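Local coordinates for Glyco_hydro_cc domain-containing protein (Blastomyces gilchristii, PDB 6UB0), which probably hydrolyses the beta-1,3-glucan curdlan from chain ends, as an exo-glucanase of glycoside hydrolase family GH128, and binds laminaribiose in its pocket, at residues L120-D128 against Y156-Y167. Sequence-based numbering, arbitrary orientation.
Sequences LGWMQGFLD and YVSEAIALGQKY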
ATOM      1  N   LEU A 120       9.838  -9.776   3.094  1.00 32.77           N
ATOM      2  CA  LEU A 120       9.608 -10.655   1.913  1.00 35.09           C
ATOM      3  C   LEU A 120       9.762 -12.147   2.243  1.00 35.78           C
ATOM      4  O   LEU A 120       9.443 -12.999   1.374  1.00 38.20           O
ATOM      5  CB  LEU A 120      10.639 -10.262   0.857  1.00 35.11           C
ATOM      6  CG  LEU A 120      10.598  -8.772   0.531  1.00 35.45           C
ATOM      7  CD1 LEU A 120      11.500  -8.422  -0.629  1.00 36.82           C
ATOM      8  CD2 LEU A 120       9.150  -8.370   0.272  1.00 33.78           C
ATOM      9  N   GLY A 121      10.323 -12.441   3.403  1.00 37.44           N
ATOM     10  CA  GLY A 121      10.421 -13.808   3.927  1.00 38.26           C
ATOM     11  C   GLY A 121       9.035 -14.220   4.369  1.00 36.87           C
ATOM     12  O   GLY A 121       8.581 -15.316   3.966  1.00 40.06           O
ATOM     13  N   TRP A 122       8.364 -13.334   5.115  1.00 33.58           N
ATOM     14  CA  TRP A 122       6.962 -13.565   5.526  1.00 31.47           C
ATOM     15  C   TRP A 122       6.117 -13.684   4.261  1.00 32.50           C
ATOM     16  O   TRP A 122       5.245 -14.609   4.183  1.00 31.56           O
ATOM     17  CB  TRP A 122       6.467 -12.489   6.482  1.00 29.72           C
ATOM     18  CG  TRP A 122       5.114 -12.792   7.043  1.00 28.46           C
ATOM     19  CD1 TRP A 122       4.779 -13.190   8.303  1.00 29.04           C
ATOM     20  CD2 TRP A 122       3.871 -12.595   6.354  1.00 27.81           C
ATOM     21  NE1 TRP A 122       3.423 -13.354   8.432  1.00 28.76           N
ATOM     22  CE2 TRP A 122       2.834 -12.992   7.240  1.00 29.06           C
ATOM     23  CE3 TRP A 122       3.546 -12.196   5.060  1.00 28.09           C
ATOM     24  CZ2 TRP A 122       1.494 -12.943   6.869  1.00 27.91           C
ATOM     25  CZ3 TRP A 122       2.229 -12.202   4.685  1.00 26.26           C
ATOM     26  CH2 TRP A 122       1.220 -12.533   5.585  1.00 26.60           C
ATOM     27  N   MET A 123       6.329 -12.796   3.283  1.00 32.83           N
ATOM     28  CA  MET A 123       5.559 -12.883   2.015  1.00 33.31           C
ATOM     29  C   MET A 123       5.773 -14.277   1.413  1.00 35.04           C
ATOM     30  O   MET A 123       4.776 -14.900   1.001  1.00 34.66           O
ATOM     31  CB  MET A 123       5.964 -11.823   0.985  1.00 33.26           C
ATOM     32  CG  MET A 123       4.896 -11.608  -0.069  1.00 33.14           C
ATOM     33  SD  MET A 123       3.305 -11.023   0.572  1.00 32.38           S
ATOM     34  CE  MET A 123       3.638  -9.244   0.590  1.00 29.29           C
ATOM     35  N   GLN A 124       7.003 -14.780   1.383  1.00 39.03           N
ATOM     36  CA  GLN A 124       7.227 -16.084   0.703  1.00 40.43           C
ATOM     37  C   GLN A 124       6.542 -17.226   1.486  1.00 40.11           C
ATOM     38  O   GLN A 124       5.881 -18.092   0.857  1.00 41.46           O
ATOM     39  CB  GLN A 124       8.695 -16.341   0.449  1.00 42.69           C
ATOM     40  CG  GLN A 124       8.831 -17.526  -0.491  1.00 44.26           C
ATOM     41  CD  GLN A 124      10.245 -17.756  -0.921  1.00 46.44           C
ATOM     42  OE1 GLN A 124      10.821 -16.982  -1.676  1.00 48.68           O
ATOM     43  NE2 GLN A 124      10.788 -18.874  -0.480  1.00 49.75           N
ATOM     44  N   GLY A 125       6.609 -17.170   2.818  1.00 39.64           N
ATOM     45  CA  GLY A 125       5.923 -18.101   3.741  1.00 38.32           C
ATOM     46  C   GLY A 125       4.424 -18.052   3.542  1.00 35.37           C
ATOM     47  O   GLY A 125       3.756 -19.103   3.415  1.00 36.85           O
ATOM     48  N   PHE A 126       3.881 -16.855   3.488  1.00 31.98           N
ATOM     49  CA  PHE A 126       2.483 -16.655   3.091  1.00 30.58           C
ATOM     50  C   PHE A 126       2.235 -17.178   1.662  1.00 32.37           C
ATOM     51  O   PHE A 126       1.210 -17.871   1.442  1.00 31.84           O
ATOM     52  CB  PHE A 126       2.159 -15.170   3.210  1.00 29.46           C
ATOM     53  CG  PHE A 126       0.849 -14.798   2.592  1.00 28.39           C
ATOM     54  CD1 PHE A 126      -0.321 -15.025   3.284  1.00 29.39           C
ATOM     55  CD2 PHE A 126       0.787 -14.220   1.333  1.00 27.90           C
ATOM     56  CE1 PHE A 126      -1.547 -14.688   2.740  1.00 28.82           C
ATOM     57  CE2 PHE A 126      -0.429 -13.869   0.796  1.00 27.06           C
ATOM     58  CZ  PHE A 126      -1.593 -14.086   1.497  1.00 28.75           C
ATOM     59  N   LEU A 127       3.093 -16.851   0.694  1.00 32.61           N
ATOM     60  CA  LEU A 127       2.859 -17.309  -0.696  1.00 35.48           C
ATOM     61  C   LEU A 127       2.975 -18.848  -0.760  1.00 38.86           C
ATOM     62  O   LEU A 127       2.187 -19.492  -1.486  1.00 40.64           O
ATOM     63  CB  LEU A 127       3.873 -16.598  -1.581  1.00 37.18           C
ATOM     64  CG  LEU A 127       3.614 -15.100  -1.741  1.00 36.87           C
ATOM     65  CD1 LEU A 127       4.644 -14.468  -2.657  1.00 38.09           C
ATOM     66  CD2 LEU A 127       2.220 -14.846  -2.252  1.00 37.32           C
ATOM     67  N   ASP A 128       3.928 -19.427  -0.043  1.00 43.13           N
ATOM     68  CA  ASP A 128       4.049 -20.907   0.051  1.00 43.82           C
ATOM     69  C   ASP A 128       2.743 -21.443   0.624  1.00 43.10           C
ATOM     70  O   ASP A 128       2.118 -22.293  -0.040  1.00 43.07           O
ATOM     71  CB  ASP A 128       5.276 -21.326   0.849  1.00 46.04           C
ATOM     72  CG  ASP A 128       6.538 -21.187   0.025  1.00 47.56           C
ATOM     73  OD1 ASP A 128       6.428 -21.223  -1.225  1.00 48.08           O
ATOM     74  OD2 ASP A 128       7.604 -21.053   0.631  1.00 51.86           O
ATOM     75  N   TYR A 156      14.871  -3.644  -2.521  1.00 41.51           N
ATOM     76  CA  TYR A 156      13.700  -4.167  -1.790  1.00 38.62           C
ATOM     77  C   TYR A 156      12.524  -4.275  -2.770  1.00 35.84           C
ATOM     78  O   TYR A 156      11.856  -5.290  -2.832  1.00 36.24           O
ATOM     79  CB  TYR A 156      13.372  -3.277  -0.584  1.00 36.33           C
ATOM     80  CG  TYR A 156      12.101  -3.701   0.096  1.00 34.11           C
ATOM     81  CD1 TYR A 156      12.079  -4.765   0.972  1.00 33.00           C
ATOM     82  CD2 TYR A 156      10.902  -3.045  -0.145  1.00 31.83           C
ATOM     83  CE1 TYR A 156      10.909  -5.183   1.587  1.00 32.44           C
ATOM     84  CE2 TYR A 156       9.719  -3.466   0.447  1.00 31.14           C
ATOM     85  CZ  TYR A 156       9.717  -4.535   1.318  1.00 30.60           C
ATOM     86  OH  TYR A 156       8.565  -4.895   1.939  1.00 32.70           O
ATOM     87  N   VAL A 157      12.253  -3.199  -3.496  1.00 35.70           N
ATOM     88  CA  VAL A 157      11.059  -3.118  -4.399  1.00 34.71           C
ATOM     89  C   VAL A 157      11.222  -4.147  -5.524  1.00 35.96           C
ATOM     90  O   VAL A 157      10.250  -4.895  -5.845  1.00 36.31           O
ATOM     91  CB  VAL A 157      10.856  -1.692  -4.940  1.00 33.56           C
ATOM     92  CG1 VAL A 157       9.698  -1.651  -5.908  1.00 33.11           C
ATOM     93  CG2 VAL A 157      10.639  -0.696  -3.813  1.00 32.48           C
ATOM     94  N   SER A 158      12.412  -4.202  -6.098  1.00 39.08           N
ATOM     95  CA  SER A 158      12.780  -5.206  -7.124  1.00 40.94           C
ATOM     96  C   SER A 158      12.634  -6.603  -6.534  1.00 42.40           C
ATOM     97  O   SER A 158      12.022  -7.424  -7.174  1.00 43.12           O
ATOM     98  CB  SER A 158      14.139  -4.940  -7.628  1.00 41.51           C
ATOM     99  OG  SER A 158      14.252  -3.550  -7.911  1.00 40.11           O
ATOM    100  N   GLU A 159      13.140  -6.827  -5.330  1.00 44.67           N
ATOM    101  CA  GLU A 159      13.067  -8.156  -4.668  1.00 46.78           C
ATOM    102  C   GLU A 159      11.592  -8.520  -4.459  1.00 44.29           C
ATOM    103  O   GLU A 159      11.240  -9.712  -4.657  1.00 45.33           O
ATOM    104  CB  GLU A 159      13.859  -8.127  -3.365  1.00 50.51           C
ATOM    105  CG  GLU A 159      14.334  -9.495  -2.904  1.00 55.76           C
ATOM    106  CD  GLU A 159      15.618  -9.432  -2.096  1.00 60.44           C
ATOM    107  OE1 GLU A 159      15.784  -8.445  -1.333  1.00 60.43           O
ATOM    108  OE2 GLU A 159      16.480 -10.356  -2.251  1.00 68.97           O
ATOM    109  N   ALA A 160      10.750  -7.534  -4.111  1.00 38.51           N
ATOM    110  CA  ALA A 160       9.296  -7.753  -3.929  1.00 36.50           C
ATOM    111  C   ALA A 160       8.707  -8.150  -5.280  1.00 35.85           C
ATOM    112  O   ALA A 160       7.920  -9.104  -5.338  1.00 36.20           O
ATOM    113  CB  ALA A 160       8.641  -6.526  -3.360  1.00 34.06           C
ATOM    114  N   ILE A 161       9.097  -7.446  -6.340  1.00 36.15           N
ATOM    115  CA  ILE A 161       8.610  -7.702  -7.728  1.00 37.44           C
ATOM    116  C   ILE A 161       9.026  -9.119  -8.171  1.00 39.45           C
ATOM    117  O   ILE A 161       8.193  -9.839  -8.722  1.00 38.24           O
ATOM    118  CB  ILE A 161       9.147  -6.634  -8.699  1.00 38.47           C
ATOM    119  CG1 ILE A 161       8.524  -5.263  -8.417  1.00 37.90           C
ATOM    120  CG2 ILE A 161       8.899  -7.094 -10.115  1.00 39.97           C
ATOM    121  CD1 ILE A 161       9.269  -4.067  -8.975  1.00 37.84           C
ATOM    122  N   ALA A 162      10.305  -9.455  -7.972  1.00 41.29           N
ATOM    123  CA  ALA A 162      10.884 -10.756  -8.330  1.00 42.80           C
ATOM    124  C   ALA A 162      10.099 -11.795  -7.532  1.00 42.40           C
ATOM    125  O   ALA A 162       9.580 -12.765  -8.143  1.00 44.30           O
ATOM    126  CB  ALA A 162      12.367 -10.758  -8.019  1.00 44.58           C
ATOM    127  N   LEU A 163       9.918 -11.554  -6.237  1.00 40.99           N
ATOM    128  CA  LEU A 163       9.208 -12.535  -5.377  1.00 41.51           C
ATOM    129  C   LEU A 163       7.797 -12.782  -5.936  1.00 42.47           C
ATOM    130  O   LEU A 163       7.435 -13.969  -6.130  1.00 42.59           O
ATOM    131  CB  LEU A 163       9.164 -12.083  -3.920  1.00 40.27           C
ATOM    132  CG  LEU A 163       8.443 -13.080  -3.016  1.00 41.07           C
ATOM    133  CD1 LEU A 163       9.123 -14.455  -3.078  1.00 43.39           C
ATOM    134  CD2 LEU A 163       8.354 -12.576  -1.581  1.00 40.06           C
ATOM    135  N   GLY A 164       7.043 -11.714  -6.233  1.00 41.77           N
ATOM    136  CA  GLY A 164       5.658 -11.799  -6.765  1.00 41.71           C
ATOM    137  C   GLY A 164       5.576 -12.579  -8.075  1.00 45.16           C
ATOM    138  O   GLY A 164       4.678 -13.471  -8.217  1.00 45.10           O
ATOM    139  N   GLN A 165       6.492 -12.294  -9.002  1.00 47.86           N
ATOM    140  CA  GLN A 165       6.538 -12.932 -10.346  1.00 50.32           C
ATOM    141  C   GLN A 165       6.833 -14.431 -10.197  1.00 51.60           C
ATOM    142  O   GLN A 165       6.109 -15.208 -10.853  1.00 52.91           O
ATOM    143  CB  GLN A 165       7.476 -12.139 -11.255  1.00 50.78           C
ATOM    144  CG  GLN A 165       6.898 -10.756 -11.505  1.00 49.89           C
ATOM    145  CD  GLN A 165       7.751  -9.842 -12.343  1.00 52.61           C
ATOM    146  OE1 GLN A 165       8.838 -10.212 -12.790  1.00 55.81           O
ATOM    147  NE2 GLN A 165       7.258  -8.630 -12.564  1.00 51.30           N
ATOM    148  N   LYS A 166       7.755 -14.830  -9.310  1.00 52.43           N
ATOM    149  CA  LYS A 166       8.062 -16.270  -9.089  1.00 54.29           C
ATOM    150  C   LYS A 166       6.743 -16.982  -8.739  1.00 52.30           C
ATOM    151  O   LYS A 166       6.531 -18.085  -9.257  1.00 54.49           O
ATOM    152  CB  LYS A 166       9.186 -16.471  -8.057  1.00 55.43           C
ATOM    153  CG  LYS A 166       9.533 -17.924  -7.734  1.00 57.65           C
ATOM    154  CD  LYS A 166      10.984 -18.197  -7.341  1.00 60.53           C
ATOM    155  CE  LYS A 166      11.456 -17.395  -6.146  1.00 60.00           C
ATOM    156  NZ  LYS A 166      10.483 -17.403  -5.026  1.00 59.04           N
ATOM    157  N   TYR A 167       5.858 -16.357  -7.950  1.00 49.82           N
ATOM    158  CA  TYR A 167       4.532 -16.917  -7.556  1.00 47.73           C
ATOM    159  C   TYR A 167       3.415 -16.477  -8.534  1.00 46.99           C
ATOM    160  O   TYR A 167       2.241 -16.701  -8.211  1.00 45.31           O
ATOM    161  CB  TYR A 167       4.271 -16.614  -6.070  1.00 46.81           C
ATOM    162  CG  TYR A 167       5.170 -17.380  -5.121  1.00 47.32           C
ATOM    163  CD1 TYR A 167       6.469 -16.958  -4.863  1.00 47.71           C
ATOM    164  CD2 TYR A 167       4.732 -18.545  -4.490  1.00 47.51           C
ATOM    165  CE1 TYR A 167       7.302 -17.663  -4.011  1.00 47.94           C
ATOM    166  CE2 TYR A 167       5.556 -19.264  -3.640  1.00 47.67           C
ATOM    167  CZ  TYR A 167       6.845 -18.821  -3.397  1.00 48.81           C
ATOM    168  OH  TYR A 167       7.659 -19.526  -2.567  1.00 48.96           O
TER
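Two neighbouring outer helices of the TIM-barrel-type catalytic core, 119-130 and 150-166, meet through Leu120, Leu127, Leu163 and Tyr167. They run nearly parallel, the axes of their segments 8° apart and 10.7 Å away at closest approach, a gap bridged here mainly by the leucines. Each helix offers a knob to a hole of the other. Leu120 settles among Tyr156, Glu159, Ala160 and Leu163; its CD1 lies 3.6 Å from Glu159 CB, while CD2 meets the CB of Ala160, a side chain small enough to let the leucine come close to the helix. In return Leu163 enters between Leu120, Met123, Gln124 and Leu127. With its CG anti to the backbone N, it reaches across and parts its methyls: CD2 packs against Met123 CB and lies 3.2 Å from Leu120 O, and CD1 turns to the side chain of Gln124.

Tyr167, just past the helix, closes the C-terminal end of the contact. Leu127 CB sits over one face of its ring in a CH-pi contact, 3.7 Å from the ring centroid and 16° off the normal. The amphipathic tyrosine thus packs on leucine yet carries its OH toward the solvent-exposed Asp128, donating to OD1 at the ring edge, the carboxylate turned 56° from the ring; at 2.5 Å from Tyr167 OH to Asp128 OD1 the bond is very short, its exact length doubtful. Nearby, the flexible Lys166 bends its chain to bring NZ within 3.4 Å of Gln124 OE1, a weak hydrogen bond.

Deeper in, Met123 rests on strand 105-111, and Tyr156 and Ala160 on strand 138-146; Tyr156 OH is hydrogen-bonded to Ser112 O. Helix 119-130 also packs Trp122 and Phe126 against helix 86-96.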